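Local structure of A rubisco-like protein (Burkholderia fungorum, 3NWR) at residues A403-Q406 and P410-V413; L376-G381 and T396-A401; I21-P24 and R29-D32; V33-Q38 and A59-I64. The protein is a rubisco-like protein related to the large chain of ribulose bisphosphate carboxylase, probably a lyase whose own reaction is not established. One frame throughout, in Å; residues are numbered along the deposited sequence.

Contact 1 (A403-Q406 and P410-V413); sequences AAVQ and PLPV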
loop_
_atom_site.group_PDB
_atom_site.type_symbol
_atom_site.label_atom_id
_atom_site.label_comp_id
_atom_site.label_asym_id
_atom_site.label_seq_id
_atom_site.Cartn_x
_atom_site.Cartn_y
_atom_site.Cartn_z
ATOM N N ALA A 403 36.812 4.821 8.168
ATOM C CA ALA A 403 38.122 4.296 8.550
ATOM C C ALA A 403 38.354 4.448 10.059
ATOM O O ALA A 403 38.838 3.528 10.723
ATOM C CB ALA A 403 39.213 4.986 7.761
ATOM N N ALA A 404 37.984 5.607 10.595
ATOM C CA ALA A 404 38.136 5.870 12.026
ATOM C C ALA A 404 37.343 4.890 12.880
ATOM O O ALA A 404 37.874 4.259 13.796
ATOM C CB ALA A 404 37.722 7.299 12.343
ATOM N N VAL A 405 36.054 4.744 12.589
ATOM C CA VAL A 405 35.231 3.906 13.460
ATOM C C VAL A 405 35.618 2.435 13.362
ATOM O O VAL A 405 35.561 1.701 14.347
ATOM C CB VAL A 405 33.708 4.118 13.245
ATOM C CG1 VAL A 405 33.384 5.601 13.304
ATOM C CG2 VAL A 405 33.242 3.510 11.918
ATOM N N GLN A 406 36.028 2.007 12.176
ATOM C CA GLN A 406 36.450 0.625 11.990
ATOM C C GLN A 406 37.761 0.339 12.725
ATOM O O GLN A 406 37.981 -0.783 13.182
ATOM C CB GLN A 406 36.556 0.292 10.498
ATOM C CG GLN A 406 35.201 0.300 9.790
ATOM C CD GLN A 406 35.305 0.032 8.297
ATOM O OE1 GLN A 406 34.753 0.775 7.485
ATOM N NE2 GLN A 406 36.015 -1.030 7.931
ATOM N N PRO A 410 38.095 7.587 17.991
ATOM C CA PRO A 410 37.026 8.593 17.899
ATOM C C PRO A 410 37.227 9.564 16.738
ATOM O O PRO A 410 38.359 9.938 16.430
ATOM C CB PRO A 410 37.141 9.345 19.238
ATOM C CG PRO A 410 37.773 8.355 20.171
ATOM C CD PRO A 410 38.761 7.601 19.306
ATOM N N LEU A 411 36.140 10.000 16.110
ATOM C CA LEU A 411 36.259 10.912 14.964
ATOM C C LEU A 411 37.088 12.177 15.235
ATOM O O LEU A 411 37.913 12.554 14.411
ATOM C CB LEU A 411 34.874 11.292 14.400
ATOM C CG LEU A 411 34.401 10.478 13.194
ATOM C CD1 LEU A 411 34.278 9.012 13.529
ATOM C CD2 LEU A 411 33.066 11.022 12.716
ATOM N N PRO A 412 36.853 12.860 16.373
ATOM C CA PRO A 412 37.621 14.097 16.601
ATOM C C PRO A 412 39.101 13.849 16.869
ATOM O O PRO A 412 39.884 14.785 16.751
ATOM C CB PRO A 412 36.960 14.708 17.843
ATOM C CG PRO A 412 35.570 14.094 17.865
ATOM C CD PRO A 412 35.781 12.688 17.368
ATOM N N VAL A 413 39.477 12.624 17.235
ATOM C CA VAL A 413 40.895 12.284 17.347
ATOM C C VAL A 413 41.478 12.053 15.947
ATOM O O VAL A 413 42.507 12.619 15.580
ATOM C CB VAL A 413 41.110 11.036 18.228
ATOM C CG1 VAL A 413 42.577 10.595 18.188
ATOM C CG2 VAL A 413 40.709 11.319 19.666
#

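Contact 2 (L376-G381 and T396-A401); sequences LLFMSG and TSVRQA. With SO4 (sulfate ion), chain C.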
loop_
_atom_site.group_PDB
_atom_site.type_symbol
_atom_site.label_atom_id
_atom_site.label_comp_id
_atom_site.label_asym_id
_atom_site.label_seq_id
_atom_site.Cartn_x
_atom_site.Cartn_y
_atom_site.Cartn_z
ATOM N N LEU A 376 26.341 -2.311 4.990
ATOM C CA LEU A 376 25.314 -1.297 4.872
ATOM C C LEU A 376 25.612 -0.367 3.707
ATOM O O LEU A 376 26.765 -0.233 3.268
ATOM C CB LEU A 376 25.188 -0.520 6.193
ATOM C CG LEU A 376 26.436 0.270 6.597
ATOM C CD1 LEU A 376 26.292 1.747 6.249
ATOM C CD2 LEU A 376 26.750 0.081 8.083
ATOM N N LEU A 377 24.552 0.248 3.195
ATOM C CA LEU A 377 24.645 1.305 2.199
ATOM C C LEU A 377 24.377 2.634 2.889
ATOM O O LEU A 377 23.317 2.829 3.487
ATOM C CB LEU A 377 23.626 1.052 1.076
ATOM C CG LEU A 377 23.473 2.125 -0.007
ATOM C CD1 LEU A 377 24.784 2.373 -0.728
ATOM C CD2 LEU A 377 22.385 1.709 -1.002
ATOM N N PHE A 378 25.362 3.526 2.830
ATOM C CA PHE A 378 25.322 4.806 3.535
ATOM C C PHE A 378 25.079 5.935 2.545
ATOM O O PHE A 378 25.990 6.331 1.799
ATOM C CB PHE A 378 26.667 4.998 4.253
ATOM C CG PHE A 378 26.682 6.117 5.273
ATOM C CD1 PHE A 378 26.039 5.970 6.488
ATOM C CD2 PHE A 378 27.372 7.297 5.019
ATOM C CE1 PHE A 378 26.070 6.992 7.438
ATOM C CE2 PHE A 378 27.419 8.322 5.969
ATOM C CZ PHE A 378 26.753 8.166 7.174
ATOM N N MET A 379 23.849 6.441 2.529
ATOM C CA MET A 379 23.450 7.475 1.577
ATOM C C MET A 379 23.649 8.842 2.184
ATOM O O MET A 379 23.033 9.170 3.205
ATOM C CB MET A 379 21.971 7.321 1.199
ATOM C CG MET A 379 21.587 5.943 0.676
ATOM S SD MET A 379 22.372 5.544 -0.887
ATOM C CE MET A 379 21.931 6.964 -1.865
ATOM N N SER A 380 24.485 9.647 1.538
ATOM C CA SER A 380 24.765 10.998 2.000
ATOM C C SER A 380 24.492 11.991 0.872
ATOM O O SER A 380 24.936 11.795 -0.261
ATOM C CB SER A 380 26.218 11.084 2.477
ATOM O OG SER A 380 26.525 12.374 2.989
ATOM N N GLY A 381 23.739 13.040 1.182
ATOM C CA GLY A 381 23.449 14.092 0.219
ATOM C C GLY A 381 24.337 15.288 0.465
ATOM O O GLY A 381 25.484 15.308 0.034
ATOM N N THR A 396 35.504 11.939 0.727
ATOM C CA THR A 396 36.669 11.579 1.517
ATOM C C THR A 396 36.400 11.735 3.011
ATOM O O THR A 396 36.816 10.894 3.803
ATOM C CB THR A 396 37.891 12.400 1.088
ATOM O OG1 THR A 396 38.211 12.052 -0.266
ATOM C CG2 THR A 396 39.099 12.099 1.985
ATOM N N SER A 397 35.687 12.789 3.397
ATOM C CA SER A 397 35.364 12.973 4.812
ATOM C C SER A 397 34.551 11.791 5.341
ATOM O O SER A 397 34.758 11.323 6.462
ATOM C CB SER A 397 34.633 14.300 5.057
ATOM O OG SER A 397 33.281 14.275 4.629
ATOM N N VAL A 398 33.631 11.289 4.528
ATOM C CA VAL A 398 32.815 10.158 4.945
ATOM C C VAL A 398 33.645 8.875 5.008
ATOM O O VAL A 398 33.526 8.096 5.959
ATOM C CB VAL A 398 31.602 9.997 4.005
ATOM C CG1 VAL A 398 30.898 8.665 4.237
ATOM C CG2 VAL A 398 30.634 11.172 4.204
ATOM N N ARG A 399 34.504 8.666 4.006
ATOM C CA ARG A 399 35.393 7.505 3.998
ATOM C C ARG A 399 36.358 7.533 5.193
ATOM O O ARG A 399 36.645 6.500 5.794
ATOM C CB ARG A 399 36.170 7.433 2.683
ATOM C CG ARG A 399 35.313 7.053 1.476
ATOM C CD ARG A 399 34.981 5.557 1.498
ATOM N NE ARG A 399 36.192 4.767 1.336
ATOM C CZ ARG A 399 36.751 4.487 0.163
ATOM N NH1 ARG A 399 36.183 4.914 -0.962
ATOM N NH2 ARG A 399 37.875 3.775 0.113
ATOM N N GLN A 400 36.847 8.722 5.525
ATOM C CA GLN A 400 37.729 8.882 6.689
ATOM C C GLN A 400 36.995 8.582 7.997
ATOM O O GLN A 400 37.548 7.951 8.901
ATOM C CB GLN A 400 38.321 10.289 6.715
ATOM C CG GLN A 400 39.437 10.483 5.700
ATOM C CD GLN A 400 39.832 11.936 5.531
ATOM O OE1 GLN A 400 39.147 12.841 6.010
ATOM N NE2 GLN A 400 40.943 12.170 4.829
ATOM N N ALA A 401 35.738 9.013 8.093
ATOM C CA ALA A 401 34.924 8.676 9.257
ATOM C C ALA A 401 34.775 7.160 9.397
ATOM O O ALA A 401 34.902 6.611 10.489
ATOM C CB ALA A 401 33.555 9.346 9.172
HETATM S S SO4 C . 37.833 2.678 -3.548
HETATM O O1 SO4 C . 38.926 3.154 -2.709
HETATM O O2 SO4 C . 37.350 1.404 -3.021
HETATM O O3 SO4 C . 38.315 2.501 -4.916
HETATM O O4 SO4 C . 36.757 3.661 -3.523
#

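Contact 3 (I21-P24 and R29-D32); sequences IETP and RVAD. With SO4 (sulfate ion), chain D.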
loop_
_atom_site.group_PDB
_atom_site.type_symbol
_atom_site.label_atom_id
_atom_site.label_comp_id
_atom_site.label_asym_id
_atom_site.label_seq_id
_atom_site.Cartn_x
_atom_site.Cartn_y
_atom_site.Cartn_z
ATOM N N ILE A 21 -3.365 -4.142 19.892
ATOM C CA ILE A 21 -4.734 -3.718 19.651
ATOM C C ILE A 21 -5.227 -2.808 20.764
ATOM O O ILE A 21 -4.681 -2.804 21.869
ATOM C CB ILE A 21 -5.703 -4.903 19.479
ATOM C CG1 ILE A 21 -5.824 -5.704 20.781
ATOM C CG2 ILE A 21 -5.250 -5.781 18.324
ATOM C CD1 ILE A 21 -6.992 -6.692 20.770
ATOM N N GLU A 22 -6.228 -2.003 20.439
ATOM C CA GLU A 22 -6.840 -1.096 21.399
ATOM C C GLU A 22 -8.344 -1.183 21.219
ATOM O O GLU A 22 -8.849 -1.137 20.098
ATOM C CB GLU A 22 -6.359 0.330 21.153
ATOM C CG GLU A 22 -6.896 1.365 22.136
ATOM C CD GLU A 22 -6.549 2.776 21.699
ATOM O OE1 GLU A 22 -5.338 3.100 21.660
ATOM O OE2 GLU A 22 -7.484 3.536 21.376
ATOM N N THR A 23 -9.070 -1.313 22.329
ATOM C CA THR A 23 -10.512 -1.511 22.269
ATOM C C THR A 23 -11.116 -1.221 23.638
ATOM O O THR A 23 -10.487 -1.493 24.658
ATOM C CB THR A 23 -10.865 -2.964 21.856
ATOM O OG1 THR A 23 -12.287 -3.142 21.852
ATOM C CG2 THR A 23 -10.217 -3.982 22.812
ATOM N N PRO A 24 -12.328 -0.647 23.664
ATOM C CA PRO A 24 -12.988 -0.472 24.960
ATOM C C PRO A 24 -13.665 -1.773 25.375
ATOM O O PRO A 24 -14.154 -1.883 26.505
ATOM C CB PRO A 24 -14.034 0.595 24.666
ATOM C CG PRO A 24 -14.415 0.353 23.242
ATOM C CD PRO A 24 -13.144 -0.123 22.553
ATOM N N ARG A 29 -11.747 -11.253 23.585
ATOM C CA ARG A 29 -12.855 -11.470 22.660
ATOM C C ARG A 29 -12.542 -10.840 21.308
ATOM O O ARG A 29 -12.770 -11.445 20.257
ATOM C CB ARG A 29 -14.152 -10.888 23.212
ATOM C CG ARG A 29 -15.357 -11.179 22.332
ATOM C CD ARG A 29 -16.445 -10.132 22.504
ATOM N NE ARG A 29 -17.029 -9.768 21.216
ATOM C CZ ARG A 29 -17.493 -8.558 20.926
ATOM N NH1 ARG A 29 -17.447 -7.596 21.838
ATOM N NH2 ARG A 29 -18.004 -8.309 19.725
ATOM N N VAL A 30 -12.014 -9.622 21.346
ATOM C CA VAL A 30 -11.671 -8.908 20.126
ATOM C C VAL A 30 -10.586 -9.652 19.362
ATOM O O VAL A 30 -10.659 -9.767 18.140
ATOM C CB VAL A 30 -11.269 -7.449 20.429
ATOM C CG1 VAL A 30 -10.845 -6.718 19.159
ATOM C CG2 VAL A 30 -12.442 -6.731 21.097
ATOM N N ALA A 31 -9.593 -10.176 20.077
ATOM C CA ALA A 31 -8.534 -10.944 19.429
ATOM C C ALA A 31 -9.122 -12.137 18.686
ATOM O O ALA A 31 -8.687 -12.472 17.584
ATOM C CB ALA A 31 -7.496 -11.400 20.460
ATOM N N ASP A 32 -10.125 -12.788 19.264
ATOM C CA ASP A 32 -10.697 -13.932 18.573
ATOM C C ASP A 32 -11.597 -13.518 17.406
ATOM O O ASP A 32 -11.706 -14.240 16.414
ATOM C CB ASP A 32 -11.428 -14.876 19.522
ATOM C CG ASP A 32 -11.749 -16.204 18.864
ATOM O OD1 ASP A 32 -10.801 -16.953 18.531
ATOM O OD2 ASP A 32 -12.945 -16.487 18.669
HETATM S S SO4 D . -17.259 -7.238 25.510
HETATM O O1 SO4 D . -18.362 -6.934 24.602
HETATM O O2 SO4 D . -16.940 -6.057 26.305
HETATM O O3 SO4 D . -16.089 -7.651 24.749
HETATM O O4 SO4 D . -17.662 -8.329 26.395
#

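Contact 4 (V33-Q38 and A59-I64); sequences VMAGEQ and ASVLRI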
loop_
_atom_site.group_PDB
_atom_site.type_symbol
_atom_site.label_atom_id
_atom_site.label_comp_id
_atom_site.label_asym_id
_atom_site.label_seq_id
_atom_site.Cartn_x
_atom_site.Cartn_y
_atom_site.Cartn_z
ATOM N N VAL A 33 -12.241 -12.358 17.521
ATOM C CA VAL A 33 -12.934 -11.778 16.378
ATOM C C VAL A 33 -11.936 -11.603 15.228
ATOM O O VAL A 33 -12.212 -11.992 14.094
ATOM C CB VAL A 33 -13.578 -10.427 16.716
ATOM C CG1 VAL A 33 -13.971 -9.692 15.436
ATOM C CG2 VAL A 33 -14.796 -10.629 17.609
ATOM N N MET A 34 -10.770 -11.039 15.533
ATOM C CA MET A 34 -9.716 -10.884 14.530
ATOM C C MET A 34 -9.314 -12.216 13.911
ATOM O O MET A 34 -9.225 -12.348 12.687
ATOM C CB MET A 34 -8.488 -10.206 15.144
ATOM C CG MET A 34 -8.781 -8.832 15.680
ATOM S SD MET A 34 -7.359 -8.141 16.552
ATOM C CE MET A 34 -6.183 -8.130 15.189
ATOM N N ALA A 35 -9.070 -13.209 14.760
ATOM C CA ALA A 35 -8.666 -14.529 14.292
ATOM C C ALA A 35 -9.724 -15.133 13.372
ATOM O O ALA A 35 -9.405 -15.693 12.315
ATOM C CB ALA A 35 -8.406 -15.451 15.481
ATOM N N GLY A 36 -10.984 -15.015 13.773
ATOM C CA GLY A 36 -12.076 -15.587 13.007
ATOM C C GLY A 36 -12.283 -14.878 11.687
ATOM O O GLY A 36 -12.434 -15.517 10.642
ATOM N N GLU A 37 -12.288 -13.550 11.731
ATOM C CA GLU A 37 -12.543 -12.767 10.529
ATOM C C GLU A 37 -11.480 -12.977 9.462
ATOM O O GLU A 37 -11.784 -12.947 8.270
ATOM C CB GLU A 37 -12.666 -11.283 10.871
ATOM C CG GLU A 37 -13.960 -10.959 11.585
ATOM C CD GLU A 37 -15.163 -11.292 10.728
ATOM O OE1 GLU A 37 -15.330 -10.636 9.676
ATOM O OE2 GLU A 37 -15.923 -12.217 11.093
ATOM N N GLN A 38 -10.241 -13.205 9.890
ATOM C CA GLN A 38 -9.128 -13.371 8.956
ATOM C C GLN A 38 -8.921 -14.828 8.558
ATOM O O GLN A 38 -7.956 -15.160 7.867
ATOM C CB GLN A 38 -7.839 -12.797 9.541
ATOM C CG GLN A 38 -7.900 -11.296 9.827
ATOM C CD GLN A 38 -8.426 -10.488 8.652
ATOM O OE1 GLN A 38 -9.557 -9.993 8.681
ATOM N NE2 GLN A 38 -7.609 -10.348 7.616
ATOM N N ALA A 59 -7.885 -19.774 12.411
ATOM C CA ALA A 59 -6.755 -19.172 13.120
ATOM C C ALA A 59 -7.057 -19.134 14.616
ATOM O O ALA A 59 -8.218 -19.141 15.021
ATOM C CB ALA A 59 -6.479 -17.766 12.597
ATOM N N SER A 60 -6.020 -19.092 15.441
ATOM C CA SER A 60 -6.234 -19.061 16.881
ATOM C C SER A 60 -5.394 -18.000 17.570
ATOM O O SER A 60 -4.381 -17.541 17.036
ATOM C CB SER A 60 -5.947 -20.429 17.497
ATOM O OG SER A 60 -4.615 -20.815 17.238
ATOM N N VAL A 61 -5.833 -17.615 18.760
ATOM C CA VAL A 61 -5.119 -16.645 19.573
ATOM C C VAL A 61 -4.179 -17.402 20.502
ATOM O O VAL A 61 -4.628 -18.195 21.334
ATOM C CB VAL A 61 -6.093 -15.799 20.399
ATOM C CG1 VAL A 61 -5.333 -14.783 21.226
ATOM C CG2 VAL A 61 -7.106 -15.111 19.485
ATOM N N LEU A 62 -2.878 -17.181 20.345
ATOM C CA LEU A 62 -1.878 -17.918 21.120
ATOM C C LEU A 62 -1.464 -17.161 22.371
ATOM O O LEU A 62 -1.067 -17.768 23.365
ATOM C CB LEU A 62 -0.626 -18.204 20.283
ATOM C CG LEU A 62 -0.747 -19.167 19.103
ATOM C CD1 LEU A 62 0.629 -19.416 18.493
ATOM C CD2 LEU A 62 -1.406 -20.474 19.530
ATOM N N ARG A 63 -1.527 -15.835 22.316
ATOM C CA ARG A 63 -1.055 -15.009 23.426
ATOM C C ARG A 63 -1.867 -13.739 23.534
ATOM O O ARG A 63 -2.187 -13.111 22.527
ATOM C CB ARG A 63 0.424 -14.631 23.244
ATOM C CG ARG A 63 1.388 -15.802 23.339
ATOM C CD ARG A 63 2.849 -15.351 23.416
ATOM N NE ARG A 63 3.447 -15.161 22.096
ATOM C CZ ARG A 63 3.849 -16.154 21.307
ATOM N NH1 ARG A 63 3.702 -17.416 21.692
ATOM N NH2 ARG A 63 4.388 -15.889 20.126
ATOM N N ILE A 64 -2.185 -13.350 24.764
ATOM C CA ILE A 64 -2.757 -12.043 25.024
ATOM C C ILE A 64 -2.052 -11.483 26.245
ATOM O O ILE A 64 -1.863 -12.191 27.236
ATOM C CB ILE A 64 -4.262 -12.115 25.321
ATOM C CG1 ILE A 64 -5.019 -12.721 24.141
ATOM C CG2 ILE A 64 -4.804 -10.723 25.644
ATOM C CD1 ILE A 64 -6.427 -13.156 24.476
#

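Contact 1 (A403-Q406 and P410-V413)
A single methyl group, CD1 of Leu411, meets both Ala404 and Val405 and carries this small contact between the last full turn of helix 391-407 and the start of the short helix 411-414. It is a compact example of how one branched side chain can close a tight helix-to-helix connection without any polar bond across it. The segment 410-413 enters with Pro410, which occupies the N-cap position; its CB points away from the preceding helix. Leu411 follows as the first helical residue. Its CB leaves to the side, but the branch at CG turns back, so that CD1 lies 3.5 Å from Val405 CG1 and 4.0 Å from Ala404 CB. The first torsion of Leu411, chi1 -97°, is well off a staggered value, which suggests slight strain in placing the methyl. On the other side, Val405 has CG1 anti to its carbonyl carbon (chi1 -51°), and the two side chains cross obliquely with one methyl of each touching. Further along, Val413 N makes a weak hydrogen bond of 3.0 Å to Pro410 O and closes the first turn. Val405 also packs on Val364, Gln365 and Phe368 of helix 364-371, while Ala404 touches Thr409 and Tyr414. All three touching residues are buried, and the chemistry between the segments is apolar: burial of apolar surface and fit of shape, together with the short linker, probably hold the two helices here, since no directional bond crosses between the segments.

Contact 2 (L376-G381 and T396-A401)
Phe378 and Val398 bring together strand 377-379 and helix 391-407, and the rotation of each side chain decides which atoms meet. Phe378 has CG anti to the backbone N (chi1 -167°), which carries the ring off the strand toward the helix. Val398 answers with CG1 in the equivalent position opposite its own N (chi1 168°), so this methyl leads the approach. It lies 3.9 Å from Phe378 CD2 and at the same distance from CE2, sitting astride one ring bond at an oblique angle. The second methyl leans toward Ser380, with Val398 CG2 4.5 Å from Ser380 OG; that hydroxyl has its polar partner in the carbonyl of Gln359. Trp402 meets the Phe378 ring edge-to-face, and Val398 also rests on Ile164 of the adjoining strand 163-165, placing the helix over the two strands as in a TIM barrel. One residue on, Arg399 turns elsewhere. Its chain bends at chi2 and chi3 and presents two nitrogens to a sulfate, probably from the crystallisation liquor. Arg399 NH1 is 2.9 Å from sulfate O4, and Arg399 NH2 donates almost straight to O1 (3.1 Å, 173°), with O1 in the guanidinium plane. Two chemistries thus share one turn of helix: within these two segments its inner side meets the strand by apolar contact, with no hydrogen bond across, while the neighbouring arginine, with Arg161 and Arg228, forms a basic site that holds the anion.

Contact 3 (I21-P24 and R29-D32)
Val30 stands between Ile21 and Thr23, giving one methyl to each, and this pairing joins the end of strand 14-23 to helix 27-37. CG1 of Val30, anti to the backbone N (chi1 177°), meets Ile21 CD1 at 4.2 Å. The Ile21 branch that reaches it starts from CG1, held between the backbone N and the carbonyl carbon, and then extends toward the helix. Val30 CG2 faces the threonine instead, lying 3.7 Å from Thr23 OG1 and 3.9 Å from Thr23 CG2. In both pairs the side chains run past each other in opposite directions. The hydroxyl of Thr23 finds its polar partners elsewhere, so that this buried group is satisfied by the turn (Leu25 N) and by the loop before strand 126-133 (Glu123 O). At the outer side of the helix, Arg29 NH1 donates to sulfate O3 (3.2 Å, 166°), which lies in the guanidinium plane; the amide of Asp26 binds the same ion. Neighbouring Ala31 completes the packing by touching Ile94 on strand 89-99. Here strand 14-23 and helix 27-37 form the opening beta-alpha unit of the N-terminal domain, whose strand order 2-3-1-4 is consistent with a ferredoxin-like fold, as in rubisco.

Contact 4 (V33-Q38 and A59-I64)
Ala35 and Ala59 are tied together through one shared partner, the hydroxyl oxygen of Ser39, which is bonded both to Ala35 O and to Ala59 N. The carbonyl can only accept and the amide can only donate, so this oxygen serves as a bridge in both roles between the last turn of helix 27-37 and the residue just before strand 60-70. Two methyl side chains leave room for a close approach there, with Ala35 CA and Ala59 CA 5.2 Å apart. The two methyls interlock reciprocally: Ala59 CB lies 3.6 Å from Ala35 O, while Ala35 CB is 3.7 Å from Ala59 O. Between the methyls themselves, Ala35 CB and Ala59 CB, the distance is 4.2 Å. Val61 adds an apolar contact further along the strand. With CG1 anti to its backbone N (chi1 -179°), it turns the other methyl to the helix, and Val61 CG2 reaches Ala35 CB at 4.2 Å. The helix ends close by, where Gln38 N bonds to Met34 O at 3.1 Å. Beyond Val61, Leu62 and Arg63 both face Thr95 in a classic beta bulge. Strand 60-70 is one of the two outermost strands of the sheet within this chain, beside 89-99, with helix 27-37 lying against its start; Gln38 and Ala59 touch Phe98, and Gln38 also packs on Val199 of the second subunit.

How the contacts relate
The four contacts form two pairs, one in the N-terminal domain and one in the catalytic domain. Contacts 1 and 2 share helix 391-407, with centres about 13 Å apart, and Leu411 CD1 lies 3.9 Å from Ala401 O where they touch. Contacts 3 and 4 share helix 27-37, with centres about 10 Å apart; Ala31 O meets Val61 CG2 at 3.6 Å, and Ile21 CG2 meets Met34 SD at the same distance. Between the pairs the centres are 46 to 50 Å apart. The catalytic-domain barrel carries the carboxylated Lys195, as in rubisco, where the active site lies at the carboxyl ends of the strands; contact 2 packs helix 391-407 against the outer side of one barrel strand.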